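Local coordinates for protein berberine bridge enzyme-like 28 (Arabidopsis thaliana, PDB 5D79) that is a secreted, FAD-dependent oxidoreductase of the berberine bridge enzyme-like family that is involved in adaptation to salt stress, at residues S251-F256 with E332-I337; G308-L313 with L326-C331; L301-Y306 with L341-F346; T190-Y195 with D283-T288. One frame throughout, in Å; residues are numbered along the deposited sequence.

Contact 1. Residues S251-F256 with E332-I337; sequences STITVF and EEMSWI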
# COMPACT_ATOMS: atom_id res chain seq x y z
N SER A 251 23.85 -7.30 -9.73
CA SER A 251 24.54 -6.24 -9.04
C SER A 251 24.45 -4.93 -9.84
O SER A 251 24.61 -3.84 -9.29
CB SER A 251 26.00 -6.64 -8.80
OG SER A 251 26.07 -7.95 -8.25
N THR A 252 24.18 -5.04 -11.14
CA THR A 252 23.97 -3.87 -11.98
C THR A 252 22.61 -3.89 -12.66
O THR A 252 22.30 -4.79 -13.44
CB THR A 252 25.05 -3.76 -13.08
OG1 THR A 252 26.28 -3.31 -12.51
CG2 THR A 252 24.60 -2.78 -14.17
N ILE A 253 21.80 -2.88 -12.36
CA ILE A 253 20.55 -2.67 -13.08
C ILE A 253 20.54 -1.29 -13.73
O ILE A 253 21.50 -0.51 -13.60
CB ILE A 253 19.34 -2.87 -12.16
CG1 ILE A 253 19.47 -2.03 -10.88
CG2 ILE A 253 19.25 -4.33 -11.78
CD1 ILE A 253 19.10 -0.56 -10.98
N THR A 254 19.46 -0.98 -14.44
CA THR A 254 19.40 0.27 -15.18
C THR A 254 18.08 0.99 -14.93
O THR A 254 17.01 0.43 -15.19
CB THR A 254 19.56 0.04 -16.70
OG1 THR A 254 20.77 -0.67 -16.96
CG2 THR A 254 19.61 1.36 -17.43
N VAL A 255 18.16 2.24 -14.45
CA VAL A 255 17.00 3.12 -14.42
C VAL A 255 17.05 4.14 -15.57
O VAL A 255 18.11 4.38 -16.16
CB VAL A 255 16.87 3.88 -13.07
CG1 VAL A 255 16.74 2.89 -11.92
CG2 VAL A 255 18.05 4.86 -12.87
N PHE A 256 15.90 4.74 -15.89
CA PHE A 256 15.80 5.75 -16.94
C PHE A 256 14.64 6.73 -16.71
O PHE A 256 13.64 6.40 -16.08
CB PHE A 256 15.65 5.09 -18.32
CG PHE A 256 14.37 4.30 -18.50
CD1 PHE A 256 14.31 2.96 -18.16
CD2 PHE A 256 13.23 4.90 -19.05
CE1 PHE A 256 13.15 2.24 -18.34
CE2 PHE A 256 12.07 4.18 -19.24
CZ PHE A 256 12.03 2.85 -18.88
N GLU A 332 20.72 5.43 -16.42
CA GLU A 332 21.73 5.37 -15.38
C GLU A 332 21.85 3.96 -14.81
O GLU A 332 20.88 3.42 -14.27
CB GLU A 332 21.42 6.35 -14.25
CG GLU A 332 22.56 6.44 -13.26
CD GLU A 332 22.46 7.63 -12.33
OE1 GLU A 332 21.47 8.39 -12.42
OE2 GLU A 332 23.37 7.79 -11.50
N GLU A 333 23.03 3.36 -14.95
CA GLU A 333 23.31 2.07 -14.34
C GLU A 333 23.65 2.26 -12.87
O GLU A 333 24.45 3.11 -12.51
CB GLU A 333 24.45 1.34 -15.07
CG GLU A 333 24.02 0.66 -16.38
CD GLU A 333 25.09 -0.25 -16.98
OE1 GLU A 333 26.28 -0.05 -16.67
OE2 GLU A 333 24.74 -1.17 -17.77
N MET A 334 23.04 1.45 -12.01
CA MET A 334 23.29 1.51 -10.57
C MET A 334 22.86 0.18 -9.95
O MET A 334 22.42 -0.71 -10.67
CB MET A 334 22.52 2.67 -9.92
CG MET A 334 21.00 2.57 -10.05
SD MET A 334 20.13 4.00 -9.39
CE MET A 334 20.78 5.30 -10.41
N SER A 335 23.00 0.05 -8.63
CA SER A 335 22.54 -1.17 -7.95
C SER A 335 21.03 -1.09 -7.72
O SER A 335 20.43 -0.03 -7.84
CB SER A 335 23.29 -1.36 -6.64
OG SER A 335 22.91 -0.37 -5.70
N TRP A 336 20.39 -2.21 -7.40
CA TRP A 336 18.96 -2.17 -7.16
C TRP A 336 18.66 -1.31 -5.93
O TRP A 336 17.73 -0.51 -5.94
CB TRP A 336 18.37 -3.57 -6.98
CG TRP A 336 17.03 -3.53 -6.36
CD1 TRP A 336 15.83 -3.30 -6.99
CD2 TRP A 336 16.73 -3.68 -4.97
NE1 TRP A 336 14.81 -3.30 -6.06
CE2 TRP A 336 15.34 -3.52 -4.82
CE3 TRP A 336 17.52 -3.92 -3.83
CZ2 TRP A 336 14.71 -3.61 -3.57
CZ3 TRP A 336 16.90 -4.01 -2.60
CH2 TRP A 336 15.50 -3.85 -2.48
N ILE A 337 19.46 -1.45 -4.89
CA ILE A 337 19.20 -0.68 -3.69
C ILE A 337 19.36 0.82 -3.99
O ILE A 337 18.67 1.65 -3.42
CB ILE A 337 20.12 -1.11 -2.51
CG1 ILE A 337 19.72 -0.39 -1.21
CG2 ILE A 337 21.61 -0.88 -2.82
CD1 ILE A 337 18.27 -0.66 -0.81

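Contact 2. Residues G308-L313 with L326-C331; sequences GPVNNL and LEKEGC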
# COMPACT_ATOMS: atom_id res chain seq x y z
N GLY A 308 18.82 -5.42 -15.84
CA GLY A 308 19.87 -5.76 -16.78
C GLY A 308 20.65 -4.52 -17.18
O GLY A 308 20.38 -3.44 -16.67
N PRO A 309 21.62 -4.69 -18.10
CA PRO A 309 22.59 -3.67 -18.57
C PRO A 309 21.97 -2.57 -19.43
O PRO A 309 20.93 -2.79 -20.05
CB PRO A 309 23.59 -4.48 -19.41
CG PRO A 309 23.34 -5.90 -19.08
CD PRO A 309 21.89 -6.00 -18.71
N VAL A 310 22.63 -1.42 -19.52
CA VAL A 310 22.07 -0.30 -20.25
C VAL A 310 21.97 -0.57 -21.76
O VAL A 310 21.01 -0.15 -22.39
CB VAL A 310 22.86 0.99 -20.00
CG1 VAL A 310 24.34 0.79 -20.31
CG2 VAL A 310 22.27 2.14 -20.81
N ASN A 311 22.92 -1.29 -22.34
CA ASN A 311 22.85 -1.50 -23.79
C ASN A 311 21.67 -2.42 -24.16
O ASN A 311 21.07 -2.27 -25.22
CB ASN A 311 24.17 -2.05 -24.33
CG ASN A 311 25.26 -0.97 -24.43
OD1 ASN A 311 25.05 0.19 -24.06
ND2 ASN A 311 26.43 -1.36 -24.93
N ASN A 312 21.35 -3.35 -23.26
CA ASN A 312 20.23 -4.26 -23.46
C ASN A 312 18.90 -3.55 -23.30
O ASN A 312 17.94 -3.86 -24.00
CB ASN A 312 20.30 -5.43 -22.48
CG ASN A 312 21.48 -6.34 -22.76
OD1 ASN A 312 22.10 -6.25 -23.81
ND2 ASN A 312 21.78 -7.22 -21.82
N LEU A 313 18.84 -2.60 -22.37
CA LEU A 313 17.65 -1.77 -22.22
C LEU A 313 17.39 -1.00 -23.50
O LEU A 313 16.26 -0.94 -23.99
CB LEU A 313 17.80 -0.81 -21.04
CG LEU A 313 16.80 0.36 -21.04
CD1 LEU A 313 15.39 -0.16 -20.81
CD2 LEU A 313 17.15 1.45 -20.03
N LEU A 326 14.11 7.12 -26.02
CA LEU A 326 15.12 6.90 -24.98
C LEU A 326 16.52 6.77 -25.57
O LEU A 326 16.74 6.01 -26.52
CB LEU A 326 14.81 5.65 -24.18
CG LEU A 326 15.80 5.40 -23.04
CD1 LEU A 326 15.66 6.52 -22.04
CD2 LEU A 326 15.54 4.06 -22.37
N GLU A 327 17.46 7.50 -24.98
CA GLU A 327 18.87 7.40 -25.36
C GLU A 327 19.71 7.20 -24.11
O GLU A 327 19.20 7.33 -23.01
CB GLU A 327 19.31 8.63 -26.14
CG GLU A 327 18.72 8.69 -27.54
CD GLU A 327 19.18 9.88 -28.34
OE1 GLU A 327 18.31 10.60 -28.87
OE2 GLU A 327 20.41 10.10 -28.44
N LYS A 328 21.00 6.89 -24.29
CA LYS A 328 21.87 6.57 -23.16
C LYS A 328 21.88 7.63 -22.06
O LYS A 328 22.04 7.34 -20.88
CB LYS A 328 23.29 6.34 -23.64
CG LYS A 328 23.93 5.12 -23.04
CD LYS A 328 24.59 5.40 -21.71
CE LYS A 328 25.41 4.20 -21.23
NZ LYS A 328 26.47 4.58 -20.26
N GLU A 329 21.71 8.88 -22.48
CA GLU A 329 21.81 10.01 -21.59
C GLU A 329 20.66 10.01 -20.61
O GLU A 329 20.75 10.59 -19.53
CB GLU A 329 21.85 11.30 -22.40
CG GLU A 329 23.17 11.51 -23.12
CD GLU A 329 23.38 10.62 -24.34
OE1 GLU A 329 22.41 10.35 -25.08
OE2 GLU A 329 24.54 10.20 -24.58
N GLY A 330 19.57 9.36 -21.00
CA GLY A 330 18.40 9.27 -20.16
C GLY A 330 18.51 8.12 -19.19
O GLY A 330 17.65 7.95 -18.33
N CYS A 331 19.59 7.35 -19.31
CA CYS A 331 19.78 6.14 -18.53
C CYS A 331 20.87 6.22 -17.47
O CYS A 331 21.83 6.96 -17.61
CB CYS A 331 20.11 4.98 -19.45
SG CYS A 331 18.89 4.69 -20.70

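Contact 3. Residues L301-Y306 with L341-F346; sequences LFTGLY and LWFADF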
# COMPACT_ATOMS: atom_id res chain seq x y z
N LEU A 301 5.86 12.09 -17.26
CA LEU A 301 7.12 11.57 -16.78
C LEU A 301 7.17 10.04 -16.95
O LEU A 301 6.45 9.31 -16.28
CB LEU A 301 7.33 11.95 -15.32
CG LEU A 301 8.74 12.00 -14.76
CD1 LEU A 301 9.55 13.11 -15.42
CD2 LEU A 301 8.69 12.17 -13.24
N PHE A 302 8.00 9.58 -17.87
CA PHE A 302 8.23 8.16 -18.08
C PHE A 302 9.49 7.70 -17.36
O PHE A 302 10.60 8.05 -17.75
CB PHE A 302 8.33 7.86 -19.56
CG PHE A 302 7.18 8.38 -20.35
CD1 PHE A 302 6.03 7.62 -20.49
CD2 PHE A 302 7.24 9.63 -20.93
CE1 PHE A 302 4.96 8.10 -21.22
CE2 PHE A 302 6.17 10.12 -21.65
CZ PHE A 302 5.03 9.36 -21.80
N THR A 303 9.30 6.92 -16.30
CA THR A 303 10.41 6.40 -15.51
C THR A 303 10.35 4.88 -15.50
O THR A 303 9.28 4.28 -15.63
CB THR A 303 10.38 6.93 -14.07
OG1 THR A 303 9.13 6.61 -13.47
CG2 THR A 303 10.55 8.41 -14.08
N GLY A 304 11.50 4.26 -15.34
CA GLY A 304 11.54 2.81 -15.42
C GLY A 304 12.75 2.17 -14.79
O GLY A 304 13.76 2.81 -14.54
N LEU A 305 12.61 0.87 -14.55
CA LEU A 305 13.67 0.06 -13.98
C LEU A 305 13.84 -1.16 -14.88
O LEU A 305 12.89 -1.90 -15.13
CB LEU A 305 13.34 -0.35 -12.54
CG LEU A 305 14.27 -1.40 -11.94
CD1 LEU A 305 15.63 -0.82 -11.72
CD2 LEU A 305 13.72 -1.95 -10.66
N TYR A 306 15.05 -1.34 -15.39
CA TYR A 306 15.33 -2.50 -16.20
C TYR A 306 16.28 -3.41 -15.44
O TYR A 306 17.34 -2.97 -14.97
CB TYR A 306 15.92 -2.07 -17.54
CG TYR A 306 16.27 -3.23 -18.44
CD1 TYR A 306 15.27 -3.99 -19.05
CD2 TYR A 306 17.59 -3.57 -18.68
CE1 TYR A 306 15.59 -5.04 -19.86
CE2 TYR A 306 17.91 -4.62 -19.49
CZ TYR A 306 16.91 -5.36 -20.08
OH TYR A 306 17.25 -6.41 -20.90
N LEU A 341 16.45 4.37 -3.76
CA LEU A 341 16.60 5.79 -3.43
C LEU A 341 16.16 6.62 -4.62
O LEU A 341 15.58 7.69 -4.47
CB LEU A 341 18.05 6.13 -3.07
CG LEU A 341 18.55 5.92 -1.64
CD1 LEU A 341 18.60 4.46 -1.31
CD2 LEU A 341 19.93 6.51 -1.49
N TRP A 342 16.46 6.12 -5.81
CA TRP A 342 16.15 6.84 -7.02
C TRP A 342 14.65 7.05 -7.12
O TRP A 342 14.18 8.18 -7.23
CB TRP A 342 16.67 6.06 -8.23
CG TRP A 342 16.77 6.83 -9.51
CD1 TRP A 342 17.80 7.64 -9.92
CD2 TRP A 342 15.81 6.83 -10.56
NE1 TRP A 342 17.52 8.15 -11.17
CE2 TRP A 342 16.31 7.67 -11.58
CE3 TRP A 342 14.57 6.21 -10.75
CZ2 TRP A 342 15.61 7.90 -12.77
CZ3 TRP A 342 13.87 6.44 -11.92
CH2 TRP A 342 14.40 7.28 -12.92
N PHE A 343 13.90 5.96 -7.04
CA PHE A 343 12.46 6.05 -7.17
C PHE A 343 11.85 6.77 -5.98
O PHE A 343 10.78 7.36 -6.11
CB PHE A 343 11.84 4.66 -7.34
CG PHE A 343 11.81 4.19 -8.76
CD1 PHE A 343 10.85 4.65 -9.63
CD2 PHE A 343 12.75 3.28 -9.22
CE1 PHE A 343 10.82 4.22 -10.93
CE2 PHE A 343 12.73 2.85 -10.52
CZ PHE A 343 11.76 3.32 -11.38
N ALA A 344 12.52 6.76 -4.84
CA ALA A 344 12.02 7.46 -3.67
C ALA A 344 12.39 8.96 -3.68
O ALA A 344 12.23 9.64 -2.68
CB ALA A 344 12.52 6.81 -2.42
N ASP A 345 12.92 9.44 -4.81
CA ASP A 345 13.18 10.87 -5.05
C ASP A 345 14.27 11.51 -4.20
O ASP A 345 14.24 12.72 -3.96
CB ASP A 345 11.90 11.69 -4.86
CG ASP A 345 11.03 11.68 -6.09
OD1 ASP A 345 11.53 12.05 -7.17
OD2 ASP A 345 9.85 11.28 -5.97
N PHE A 346 15.25 10.73 -3.78
CA PHE A 346 16.41 11.29 -3.10
C PHE A 346 17.44 11.81 -4.12
O PHE A 346 17.43 11.39 -5.28
CB PHE A 346 17.04 10.24 -2.18
CG PHE A 346 16.18 9.89 -1.01
CD1 PHE A 346 16.11 10.72 0.09
CD2 PHE A 346 15.42 8.73 -1.02
CE1 PHE A 346 15.31 10.41 1.16
CE2 PHE A 346 14.62 8.41 0.06
CZ PHE A 346 14.56 9.25 1.15

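Contact 4. Residues T190-Y195 with D283-T288; sequences TLLRKY and DLFIRT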
# COMPACT_ATOMS: atom_id res chain seq x y z
N THR A 190 8.42 -1.45 -8.15
CA THR A 190 9.08 -1.57 -9.44
C THR A 190 9.50 -2.98 -9.89
O THR A 190 10.07 -3.13 -10.97
CB THR A 190 10.34 -0.69 -9.48
OG1 THR A 190 11.25 -1.14 -8.47
CG2 THR A 190 9.97 0.75 -9.20
N LEU A 191 9.22 -4.01 -9.09
CA LEU A 191 9.58 -5.38 -9.47
C LEU A 191 8.36 -6.26 -9.70
O LEU A 191 8.49 -7.47 -9.82
CB LEU A 191 10.46 -6.02 -8.39
CG LEU A 191 11.93 -5.59 -8.24
CD1 LEU A 191 12.52 -6.09 -6.91
CD2 LEU A 191 12.75 -6.08 -9.41
N LEU A 192 7.17 -5.66 -9.76
CA LEU A 192 5.94 -6.44 -9.79
C LEU A 192 5.81 -7.27 -11.06
O LEU A 192 5.18 -8.32 -11.05
CB LEU A 192 4.71 -5.54 -9.65
CG LEU A 192 4.02 -4.95 -10.89
CD1 LEU A 192 2.64 -4.45 -10.49
CD2 LEU A 192 4.84 -3.83 -11.47
N ARG A 193 6.41 -6.81 -12.15
CA ARG A 193 6.27 -7.52 -13.41
C ARG A 193 7.20 -8.73 -13.45
O ARG A 193 7.01 -9.66 -14.21
CB ARG A 193 6.53 -6.59 -14.60
CG ARG A 193 5.54 -5.41 -14.72
CD ARG A 193 5.62 -4.77 -16.11
NE ARG A 193 5.12 -5.65 -17.18
CZ ARG A 193 5.89 -6.32 -18.03
NH1 ARG A 193 7.21 -6.23 -17.97
NH2 ARG A 193 5.34 -7.09 -18.96
N LYS A 194 8.19 -8.71 -12.57
CA LYS A 194 9.21 -9.73 -12.56
C LYS A 194 8.91 -10.76 -11.48
O LYS A 194 9.01 -11.97 -11.72
CB LYS A 194 10.58 -9.07 -12.32
CG LYS A 194 11.74 -10.01 -12.15
CD LYS A 194 12.27 -10.44 -13.47
CE LYS A 194 13.58 -11.17 -13.33
NZ LYS A 194 13.89 -11.78 -14.63
N TYR A 195 8.53 -10.26 -10.31
CA TYR A 195 8.39 -11.08 -9.11
C TYR A 195 7.03 -10.99 -8.46
O TYR A 195 6.77 -11.70 -7.49
CB TYR A 195 9.46 -10.69 -8.10
CG TYR A 195 10.85 -11.11 -8.53
CD1 TYR A 195 11.13 -12.45 -8.79
CD2 TYR A 195 11.87 -10.18 -8.69
CE1 TYR A 195 12.40 -12.86 -9.19
CE2 TYR A 195 13.14 -10.57 -9.08
CZ TYR A 195 13.40 -11.91 -9.33
OH TYR A 195 14.65 -12.32 -9.72
N ASP A 283 11.65 -8.15 -17.26
CA ASP A 283 12.77 -7.35 -16.76
C ASP A 283 12.56 -5.83 -16.88
O ASP A 283 13.22 -5.06 -16.20
CB ASP A 283 14.07 -7.76 -17.49
CG ASP A 283 14.59 -9.12 -17.06
OD1 ASP A 283 14.33 -9.52 -15.90
OD2 ASP A 283 15.25 -9.80 -17.88
N LEU A 284 11.63 -5.42 -17.74
CA LEU A 284 11.39 -4.00 -18.01
C LEU A 284 10.12 -3.45 -17.36
O LEU A 284 9.01 -3.89 -17.67
CB LEU A 284 11.33 -3.75 -19.53
CG LEU A 284 11.13 -2.30 -19.98
CD1 LEU A 284 12.16 -1.39 -19.33
CD2 LEU A 284 11.23 -2.19 -21.50
N PHE A 285 10.31 -2.47 -16.49
CA PHE A 285 9.24 -1.77 -15.81
C PHE A 285 9.16 -0.35 -16.33
O PHE A 285 10.12 0.39 -16.20
CB PHE A 285 9.49 -1.75 -14.29
CG PHE A 285 8.49 -0.93 -13.51
CD1 PHE A 285 7.28 -1.46 -13.12
CD2 PHE A 285 8.78 0.38 -13.15
CE1 PHE A 285 6.36 -0.70 -12.40
CE2 PHE A 285 7.88 1.15 -12.42
CZ PHE A 285 6.67 0.60 -12.05
N ILE A 286 8.03 0.03 -16.93
CA ILE A 286 7.85 1.38 -17.44
C ILE A 286 6.57 2.05 -16.92
O ILE A 286 5.45 1.71 -17.32
CB ILE A 286 7.80 1.42 -19.00
CG1 ILE A 286 8.57 0.27 -19.62
CG2 ILE A 286 8.32 2.75 -19.54
CD1 ILE A 286 8.33 0.18 -21.09
N ARG A 287 6.75 3.02 -16.04
CA ARG A 287 5.65 3.78 -15.44
C ARG A 287 5.46 5.17 -16.10
O ARG A 287 6.42 5.80 -16.54
CB ARG A 287 5.90 3.93 -13.93
CG ARG A 287 5.22 5.14 -13.27
CD ARG A 287 5.27 5.09 -11.74
NE ARG A 287 4.56 3.92 -11.21
CZ ARG A 287 4.62 3.52 -9.94
NH1 ARG A 287 5.34 4.22 -9.07
NH2 ARG A 287 3.96 2.45 -9.55
N THR A 288 4.21 5.61 -16.18
CA THR A 288 3.89 6.92 -16.69
C THR A 288 3.21 7.73 -15.59
O THR A 288 2.21 7.29 -15.01
CB THR A 288 2.96 6.84 -17.93
OG1 THR A 288 3.64 6.17 -19.01
CG2 THR A 288 2.53 8.22 -18.40

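Contact 1. Residues S251-F256 with E332-I337
Strands 253-256 and 332-334 pair antiparallel, their short axes approaching to 4.6 Å with 143° between their directions. Two hydrogen-bonded pairs, Ile253 with Met334 and Val255 with Glu332, flank the non-hydrogen-bonded pair Thr254 and Glu333. Ile253 N reaches Met334 O at 2.8 Å, almost along the C=O axis, whereas Met334 N sits above the carbonyl plane of Ile253. CG1 of Ile253 takes the crowded position between backbone N and carbonyl carbon (chi1 51°), and with chi2 at 81° CD1 comes to 3.8 Å from Met334 CG. CG1 also lies 4.3 Å from Trp336 CB. An alanine here has no CG1 or CD1, and would probably leave Met334 and Trp336 less firmly packed against the strand. The Met334 chain bends at its last torsion and crosses Val255 at about a right angle, CE lying 3.7 Å from Val255 CG2. On the other face, Glu333 CG passes Thr254 OG1 obliquely at 3.6 Å, while their polar ends bond to Val310 N and Gly308 O respectively. Strand 331-334 is outermost in a seven-stranded sheet, and strand 253-260 joins it to strand 298-306. Helix 310-320 packs on the Thr254 face; helix 336-343, N-capped by Ser335, packs against Ile253 and Val255.

Contact 2. Residues G308-L313 with L326-C331
Val310 places CG1 between its backbone N and carbonyl carbon (chi1 54°) and CG2 anti to the N, so both methyls face segment 326-331. Leu313, one turn further along the helix, holds CG anti to the backbone N (chi1 164°) and brings CD2 to the same segment. Cys331 answers with SG anti to its carbonyl carbon (chi1 -57°), which sets the sulfur 3.7 Å from Leu313 CD2 while its CB rests 3.8 Å from Val310 CG2. The other neighbour of Leu313 CD2 is Leu326 CD2, at 3.9 Å, the two leucines crossing at about a right angle. Lys328 comes in from the solvent side: its chain bends at chi2 and passes across the valine, with CE 3.7 Å from Val310 CG1, so that it is the aliphatic shaft that does the touching. Helix 310-320 links strand 298-306 to strand 331-334, which run parallel with the antiparallel strand 253-260 between them, a split beta-alpha-beta crossover. The loop leading into strand 331-334 closes that crossover. It turns through a 3-10 segment, Gly330 N bonding to Glu327 O at 2.9 Å and Cys331 N to Lys328 O, and Gly330 is further tied by its backbone to Lys257. At the other side of the contact the helix begins after Pro309, the N-cap residue, whose O accepts from Leu313 N at 3.1 Å. Leu313 also lies on Thr254 and Phe256, and Leu326 on Val258, of the strand beneath.

Contact 3. Residues L301-Y306 with L341-F346
Phe343 carries one face of its ring over Trp342 CE3, which sits 3.7 Å from the ring plane above its centre. With CG anti to its carbonyl carbon (chi1 -86°), the phenyl ring reaches out to segment 301-306 of strand 298-306 and meets it rim first. CZ comes 3.7 Å from Gly304 C, a contact at the ring edge and in its plane, so the tip of the ring abuts the bare backbone of the glycine. To the flanks, CE2 lies 3.8 Å from Leu305 CB and CE1 3.9 Å from Thr303 OG1. Trp342, its CG anti to the backbone N, brings the rim of its six-membered ring to the threonine, CZ3 being 4.1 Å from Thr303 CB. Side by side on the last turn of helix 336-343, the two rings thus meet Thr303 from the same side. That helix ends in a Schellman motif: Asp345, with phi of 68°, is its C-prime residue, and Phe346 N bonds back to Leu341 O at 3.1 Å. Outside the pair, Trp342 makes a cation-pi contact with Lys257, and Leu305 also touches Ile253. Helix and sheet are therefore held here by van der Waals packing of two aromatic rings on threonine, glycine and leucine, an interface whose hold depends on shape more than on directed bonds.

Contact 4. Residues T190-Y195 with D283-T288
A loop and short helical turn of the FAD-binding domain here meet the start of strand 284-292, in the seven-stranded antiparallel sheet of the other half of the fold. Phe285 is the centre of the apolar part. Its CG lies anti to the backbone N (chi1 174°), and Thr190 CA stands over one ring face, 3.9 Å from the centroid and only 3° off the normal, a CH-pi contact. Thr190 CG2 adds a touch at Phe285 CE2, 3.9 Å away. Leu192 comes instead to the ring edge, its CD2 3.6 Å from Phe285 CE1. A serine in place of Phe285 has no ring for Thr190 CA and Leu192 to pack on, which would probably loosen the loop against the strand. The polar part lies towards the strand's beginning. Lys194 and Asp283 run side by side and point the same way, their salt bridge joining NZ to OD1 at 2.6 Å through the syn lone pair. Arg193 NH1 gives Leu284 O a weak hydrogen bond of 3.0 Å, bent to 126° at the hydrogen. The guanidinium is held more firmly elsewhere, by the carbonyls of Phe403, Val280 and Pro281, so it ties several loops together. Leu191 O accepts from both Lys194 N and Tyr195 N, the latter at 2.8 Å, which shapes the turn presenting these side chains. Such packing of a flavin-binding domain against an antiparallel sheet backed by helices is the two-domain architecture of berberine bridge enzyme-like oxidoreductases.

Contacts 1, 3 and 4 meet on one antiparallel sheet, whose neighbouring strands 253-260, 298-306 and 284-292 each supply a segment. Contact 1 is the strand pairing at its edge, bonded backbone to backbone and partly exposed. Contacts 1 and 3 share helix 336-343, using its beginning and end, and contact 3 is buried between helix and sheet. Contact 2 joins the start of helix 310-320, on the opposite sheet face from helix 336-343, to the segment entering the edge strand; its apolar interior is buried, with a lysine at the surface, and polar side chains of contact 1 reach the segment opening its helix. Contacts 2 and 3 are packing alone, whereas contact 4, closest to the chain's centre, combines aromatic packing with charged pairing.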